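Local coordinates for BspA (BspA_V) (Streptococcus agalactiae serotype III, PDB 5DZ8), which is a cell-wall-anchored adhesin of the antigen I/II family, represented here by its variable domain, and probably mediates attachment of the bacterium to other surfaces, at residues F6-Q11 and S23-T29; H39-D43 and H150-V154. All coordinates share one frame. Residue numbers count along the deposited sequence, not the author numbering.

Contact 1: residues F6-Q11 and S23-T29; sequences FDIKAQ and SIMTAKT. With PEG (di(hydroxyethyl)ether), chain D.
Two backbone hydrogen bonds close the pair A10–M25, M25 N to A10 O at 2.9 Å and A10 N to M25 O at 3.0 Å, with CA atoms 5.3 Å apart. Segment 6-11 is extended throughout and runs antiparallel to 23-29, which turns at S23 and is extended from I24 on. K9 and T26 form the adjoining non-hydrogen-bonded pair (CA–CA 4.5 Å), and a longer bond, A27 N to I8 O at 3.3 Å, follows. Strand 25-29 is broken at A27, so D7 lies nearest T29, their CA atoms 6.9 Å apart. Here T29, in its p rotamer, hydrogen-bonds its OG1 to O1 of a PEG molecule at 3.0 Å, while F6 N donates to PEG O2 at 2.8 Å. At the other end a water bridges Q11 OE1 (3.2 Å) and S23 OG (2.7 Å).

Apolar packing gathers on the side of I8: its CG2 meets A27 CB at 3.8 Å and T29 CG2 at 3.6 Å, and F6 CE2 lies 3.9 Å from T29 CG2. The small A10 and A27 let F37 of strand 34-42 come close, while I8 and T29 pack on F35. K9 CB lies on the T26 face, but NZ turns off to hydrogen-bond L162 O and S164 OG of the second subunit. The arrangement is an antiparallel β pairing at the outermost strand of the chain's six-stranded sheet, continued by the second subunit.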
loop_
_atom_site.group_PDB
_atom_site.type_symbol
_atom_site.label_atom_id
_atom_site.label_comp_id
_atom_site.label_asym_id
_atom_site.label_seq_id
_atom_site.Cartn_x
_atom_site.Cartn_y
_atom_site.Cartn_z
ATOM N N PHE A 6 14.588 28.253 -15.534
ATOM C CA PHE A 6 14.660 27.066 -14.706
ATOM C C PHE A 6 13.240 26.698 -14.306
ATOM O O PHE A 6 12.502 27.553 -13.921
ATOM C CB PHE A 6 15.509 27.292 -13.437
ATOM C CG PHE A 6 15.181 26.353 -12.290
ATOM C CD1 PHE A 6 15.433 24.980 -12.383
ATOM C CD2 PHE A 6 14.600 26.826 -11.136
ATOM C CE1 PHE A 6 15.142 24.110 -11.330
ATOM C CE2 PHE A 6 14.313 25.968 -10.051
ATOM C CZ PHE A 6 14.573 24.598 -10.160
ATOM N N ASP A 7 12.860 25.440 -14.400
ATOM C CA ASP A 7 11.660 25.010 -13.699
ATOM C C ASP A 7 11.789 23.652 -13.094
ATOM O O ASP A 7 12.683 22.881 -13.435
ATOM C CB ASP A 7 10.405 25.082 -14.567
ATOM C CG ASP A 7 9.346 26.113 -14.002
ATOM O OD1 ASP A 7 9.063 26.174 -12.711
ATOM O OD2 ASP A 7 8.791 26.848 -14.863
ATOM N N ILE A 8 10.893 23.381 -12.147
ATOM C CA ILE A 8 10.736 22.056 -11.633
ATOM C C ILE A 8 9.262 21.742 -11.577
ATOM O O ILE A 8 8.465 22.602 -11.324
ATOM C CB ILE A 8 11.516 21.822 -10.308
ATOM C CG1 ILE A 8 11.512 20.340 -9.940
ATOM C CG2 ILE A 8 10.913 22.600 -9.161
ATOM C CD1 ILE A 8 12.425 20.012 -8.752
ATOM N N LYS A 9 8.931 20.492 -11.863
ATOM C CA LYS A 9 7.587 20.027 -11.900
ATOM C C LYS A 9 7.450 18.539 -11.522
ATOM O O LYS A 9 8.417 17.813 -11.414
ATOM C CB LYS A 9 6.970 20.318 -13.277
ATOM C CG LYS A 9 7.500 19.568 -14.450
ATOM C CD LYS A 9 7.568 20.518 -15.692
ATOM C CE LYS A 9 8.976 20.581 -16.338
ATOM N NZ LYS A 9 10.136 20.942 -15.421
ATOM N N ALA A 10 6.230 18.106 -11.329
ATOM C CA ALA A 10 5.955 16.733 -10.932
ATOM C C ALA A 10 4.938 16.164 -11.878
ATOM O O ALA A 10 3.925 16.806 -12.201
ATOM C CB ALA A 10 5.424 16.691 -9.513
ATOM N N GLN A 11 5.235 14.964 -12.310
ATOM C CA GLN A 11 4.407 14.249 -13.229
ATOM C C GLN A 11 4.240 12.819 -12.749
ATOM O O GLN A 11 5.219 12.132 -12.378
ATOM C CB GLN A 11 5.047 14.265 -14.612
ATOM C CG GLN A 11 4.073 13.843 -15.696
ATOM C CD GLN A 11 4.665 13.908 -17.115
ATOM O OE1 GLN A 11 3.913 14.028 -18.113
ATOM N NE2 GLN A 11 6.000 13.793 -17.215
ATOM N N SER A 23 -1.498 15.379 -15.608
ATOM C CA SER A 23 -1.015 15.171 -14.199
ATOM C C SER A 23 0.126 16.165 -13.755
ATOM O O SER A 23 0.544 16.201 -12.609
ATOM C CB SER A 23 -0.564 13.709 -14.018
ATOM O OG SER A 23 0.603 13.437 -14.812
ATOM N N ILE A 24 0.591 16.991 -14.671
ATOM C CA ILE A 24 1.712 17.884 -14.435
ATOM C C ILE A 24 1.357 18.973 -13.430
ATOM O O ILE A 24 0.405 19.689 -13.629
ATOM C CB ILE A 24 2.159 18.512 -15.766
ATOM C CG1 ILE A 24 2.798 17.428 -16.643
ATOM C CG2 ILE A 24 3.181 19.627 -15.560
ATOM C CD1 ILE A 24 3.220 17.905 -18.031
HETATM N N MSE A 25 2.133 19.091 -12.357
HETATM C CA MSE A 25 2.032 20.204 -11.360
HETATM C C MSE A 25 3.290 21.027 -11.429
HETATM O O MSE A 25 4.405 20.508 -11.253
HETATM C CB MSE A 25 1.914 19.564 -10.009
HETATM C CG MSE A 25 0.934 20.264 -9.078
HETATM SE SE MSE A 25 0.729 18.931 -7.648
HETATM C CE MSE A 25 -0.349 17.674 -8.741
ATOM N N THR A 26 3.166 22.305 -11.737
ATOM C CA THR A 26 4.348 23.151 -11.727
ATOM C C THR A 26 4.520 23.691 -10.319
ATOM O O THR A 26 3.577 23.912 -9.581
ATOM C CB THR A 26 4.361 24.188 -12.861
ATOM O OG1 THR A 26 4.279 23.490 -14.124
ATOM C CG2 THR A 26 5.699 25.018 -12.843
ATOM N N ALA A 27 5.751 23.703 -9.892
ATOM C CA ALA A 27 6.082 24.155 -8.580
ATOM C C ALA A 27 6.226 25.685 -8.645
ATOM O O ALA A 27 6.638 26.258 -9.644
ATOM C CB ALA A 27 7.373 23.527 -8.138
ATOM N N LYS A 28 5.907 26.319 -7.547
ATOM C CA LYS A 28 6.360 27.635 -7.289
ATOM C C LYS A 28 7.906 27.575 -7.140
ATOM O O LYS A 28 8.388 26.721 -6.448
ATOM C CB LYS A 28 5.612 28.126 -6.041
ATOM C CG LYS A 28 6.026 29.503 -5.590
ATOM C CD LYS A 28 5.192 29.965 -4.405
ATOM C CE LYS A 28 5.516 31.431 -4.116
ATOM N NZ LYS A 28 4.786 32.059 -2.986
ATOM N N THR A 29 8.653 28.393 -7.881
ATOM C CA THR A 29 10.132 28.380 -7.902
ATOM C C THR A 29 10.690 29.773 -7.925
ATOM O O THR A 29 9.976 30.714 -8.243
ATOM C CB THR A 29 10.790 27.705 -9.138
ATOM O OG1 THR A 29 10.341 28.320 -10.334
ATOM C CG2 THR A 29 10.526 26.200 -9.209
HETATM C C1 PEG D . 12.893 30.046 -12.306
HETATM O O1 PEG D . 12.115 30.614 -11.204
HETATM C C2 PEG D . 13.742 31.066 -13.112
HETATM O O2 PEG D . 14.854 30.520 -13.895
HETATM C C3 PEG D . 16.006 31.372 -14.034
HETATM C C4 PEG D . 17.365 30.658 -13.805
HETATM O O4 PEG D . 17.621 30.087 -12.490
HETATM O O HOH W 1 0.740 13.798 -17.476
#

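Contact 2: residues H39-D43 and H150-V154; sequences HDMID and HDDWV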
loop_
_atom_site.group_PDB
_atom_site.type_symbol
_atom_site.label_atom_id
_atom_site.label_comp_id
_atom_site.label_asym_id
_atom_site.label_seq_id
_atom_site.Cartn_x
_atom_site.Cartn_y
_atom_site.Cartn_z
ATOM N N HIS A 39 0.116 20.239 -2.744
ATOM C CA HIS A 39 -0.929 19.334 -3.220
ATOM C C HIS A 39 -2.191 19.288 -2.318
ATOM O O HIS A 39 -2.109 19.302 -1.081
ATOM C CB HIS A 39 -0.360 17.939 -3.457
ATOM C CG HIS A 39 -0.133 17.117 -2.217
ATOM N ND1 HIS A 39 1.119 16.935 -1.660
ATOM C CD2 HIS A 39 -0.983 16.370 -1.466
ATOM C CE1 HIS A 39 1.032 16.119 -0.626
ATOM N NE2 HIS A 39 -0.232 15.769 -0.480
ATOM N N ASP A 40 -3.357 19.249 -2.967
ATOM C CA ASP A 40 -4.663 19.028 -2.314
ATOM C C ASP A 40 -4.871 17.550 -2.070
ATOM O O ASP A 40 -4.714 16.759 -2.983
ATOM C CB ASP A 40 -5.793 19.507 -3.230
ATOM C CG ASP A 40 -6.033 20.988 -3.143
ATOM O OD1 ASP A 40 -5.100 21.726 -2.756
ATOM O OD2 ASP A 40 -7.175 21.416 -3.457
HETATM N N MSE A 41 -5.242 17.176 -0.854
HETATM C CA MSE A 41 -5.552 15.793 -0.525
HETATM C C MSE A 41 -7.058 15.587 -0.442
HETATM O O MSE A 41 -7.732 16.278 0.339
HETATM C CB MSE A 41 -4.919 15.482 0.828
HETATM C CG MSE A 41 -4.834 13.978 1.088
HETATM SE SE MSE A 41 -3.469 13.202 -0.111
HETATM C CE MSE A 41 -2.050 13.634 1.176
ATOM N N ILE A 42 -7.553 14.616 -1.230
ATOM C CA ILE A 42 -8.973 14.344 -1.529
ATOM C C ILE A 42 -9.352 12.994 -0.917
ATOM O O ILE A 42 -8.602 12.045 -1.069
ATOM C CB ILE A 42 -9.191 14.217 -3.075
ATOM C CG1 ILE A 42 -8.638 15.425 -3.839
ATOM C CG2 ILE A 42 -10.663 14.043 -3.437
ATOM C CD1 ILE A 42 -9.234 16.759 -3.431
ATOM N N ASP A 43 -10.532 12.878 -0.298
ATOM C CA ASP A 43 -10.916 11.678 0.475
ATOM C C ASP A 43 -12.010 10.639 0.016
ATOM O O ASP A 43 -12.442 9.851 0.864
ATOM C CB ASP A 43 -11.252 12.138 1.901
ATOM C CG ASP A 43 -12.682 12.674 2.045
ATOM O OD1 ASP A 43 -13.284 13.041 1.011
ATOM O OD2 ASP A 43 -13.213 12.717 3.196
ATOM N N HIS A 150 5.882 9.415 -3.922
ATOM C CA HIS A 150 4.732 8.521 -3.772
ATOM C C HIS A 150 3.715 9.180 -2.844
ATOM O O HIS A 150 4.022 9.621 -1.753
ATOM C CB HIS A 150 5.083 7.128 -3.208
ATOM C CG HIS A 150 6.045 6.338 -4.037
ATOM N ND1 HIS A 150 6.684 5.205 -3.563
ATOM C CD2 HIS A 150 6.502 6.520 -5.301
ATOM C CE1 HIS A 150 7.487 4.726 -4.500
ATOM N NE2 HIS A 150 7.386 5.496 -5.569
ATOM N N ASP A 151 2.484 9.250 -3.286
ATOM C CA ASP A 151 1.449 9.794 -2.453
ATOM C C ASP A 151 0.252 8.883 -2.598
ATOM O O ASP A 151 -0.559 9.056 -3.513
ATOM C CB ASP A 151 1.147 11.213 -2.894
ATOM C CG ASP A 151 0.129 11.886 -2.013
ATOM O OD1 ASP A 151 0.199 11.741 -0.738
ATOM O OD2 ASP A 151 -0.720 12.579 -2.624
ATOM N N ASP A 152 0.175 7.912 -1.688
ATOM C CA ASP A 152 -0.659 6.740 -1.841
ATOM C C ASP A 152 -1.768 6.697 -0.790
ATOM O O ASP A 152 -1.580 7.148 0.352
ATOM C CB ASP A 152 0.258 5.509 -1.761
ATOM C CG ASP A 152 1.223 5.441 -2.955
ATOM O OD1 ASP A 152 1.061 6.274 -3.887
ATOM O OD2 ASP A 152 2.148 4.587 -2.988
ATOM N N TRP A 153 -2.922 6.186 -1.204
ATOM C CA TRP A 153 -4.021 5.786 -0.297
ATOM C C TRP A 153 -3.930 4.275 -0.007
ATOM O O TRP A 153 -3.900 3.475 -0.935
ATOM C CB TRP A 153 -5.407 6.110 -0.907
ATOM C CG TRP A 153 -5.868 7.523 -0.699
ATOM C CD1 TRP A 153 -5.920 8.523 -1.640
ATOM C CD2 TRP A 153 -6.318 8.119 0.540
ATOM N NE1 TRP A 153 -6.377 9.692 -1.058
ATOM C CE2 TRP A 153 -6.632 9.463 0.271
ATOM C CE3 TRP A 153 -6.475 7.642 1.840
ATOM C CZ2 TRP A 153 -7.118 10.320 1.244
ATOM C CZ3 TRP A 153 -6.950 8.499 2.816
ATOM C CH2 TRP A 153 -7.265 9.824 2.511
ATOM N N VAL A 154 -3.874 3.893 1.261
ATOM C CA VAL A 154 -3.776 2.488 1.674
ATOM C C VAL A 154 -5.024 2.064 2.427
ATOM O O VAL A 154 -5.407 2.703 3.380
ATOM C CB VAL A 154 -2.554 2.277 2.568
ATOM C CG1 VAL A 154 -2.454 0.824 3.020
ATOM C CG2 VAL A 154 -1.308 2.695 1.794
#
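H39 opens the first segment with its CA-to-CB bond directed toward strand 150-154. D151 OD2 lies over one face of its imidazole, 3.9 Å from H39 NE2, so an acidic group is set against the ring. M41, a selenomethionine, points sideways, yet its long flexible side chain spans the gap: CE comes within 3.5 Å of D151 OD1, CG within 4.3 Å of W153 CZ2, and SE sits 5.3 Å from the centroid of the five-membered ring of W153, an oblique Met-aromatic contact. I42 contributes mainly its backbone, its O accepting a weak hydrogen bond from W153 NE1 at 3.2 Å, which gives the indole nitrogen a polar partner. At D43 the strand has ended; its CA lies 4.1 Å from W153 CZ2, while its carboxylate leads away to V45 N, K46 and A90 N.

A large, flat tryptophan suits a gap of this width, for the strand axes are 10.0 Å apart and 9° from parallel, with no backbone-to-backbone hydrogen bonds. I96 of strand 94-101 packs on both M41 and W153, and I48 of strand 47-63 on W153. This nearly aligned, face-to-face packing of two sheets, here partly buried, is characteristic of a β-sandwich.

In the fold
The two contacts follow one another along the chain, contact 1 closing before contact 2 opens, and they share the six-stranded sheet: strand 25-29 of contact 1 is next to strand 34-42, which supplies H39-D43. Their centres are 18 Å apart and their nearest atoms about 4 Å, without touching. Contact 1 works within the sheet by backbone pairing; contact 2 joins that sheet to the three-stranded one by side chains. Each also reaches the second subunit, since 6-11 and strand 144-167 both pair antiparallel with its strands. The PEG at contact 1, also hydrogen-bonded to Y61 OH, probably comes from the crystallisation liquor.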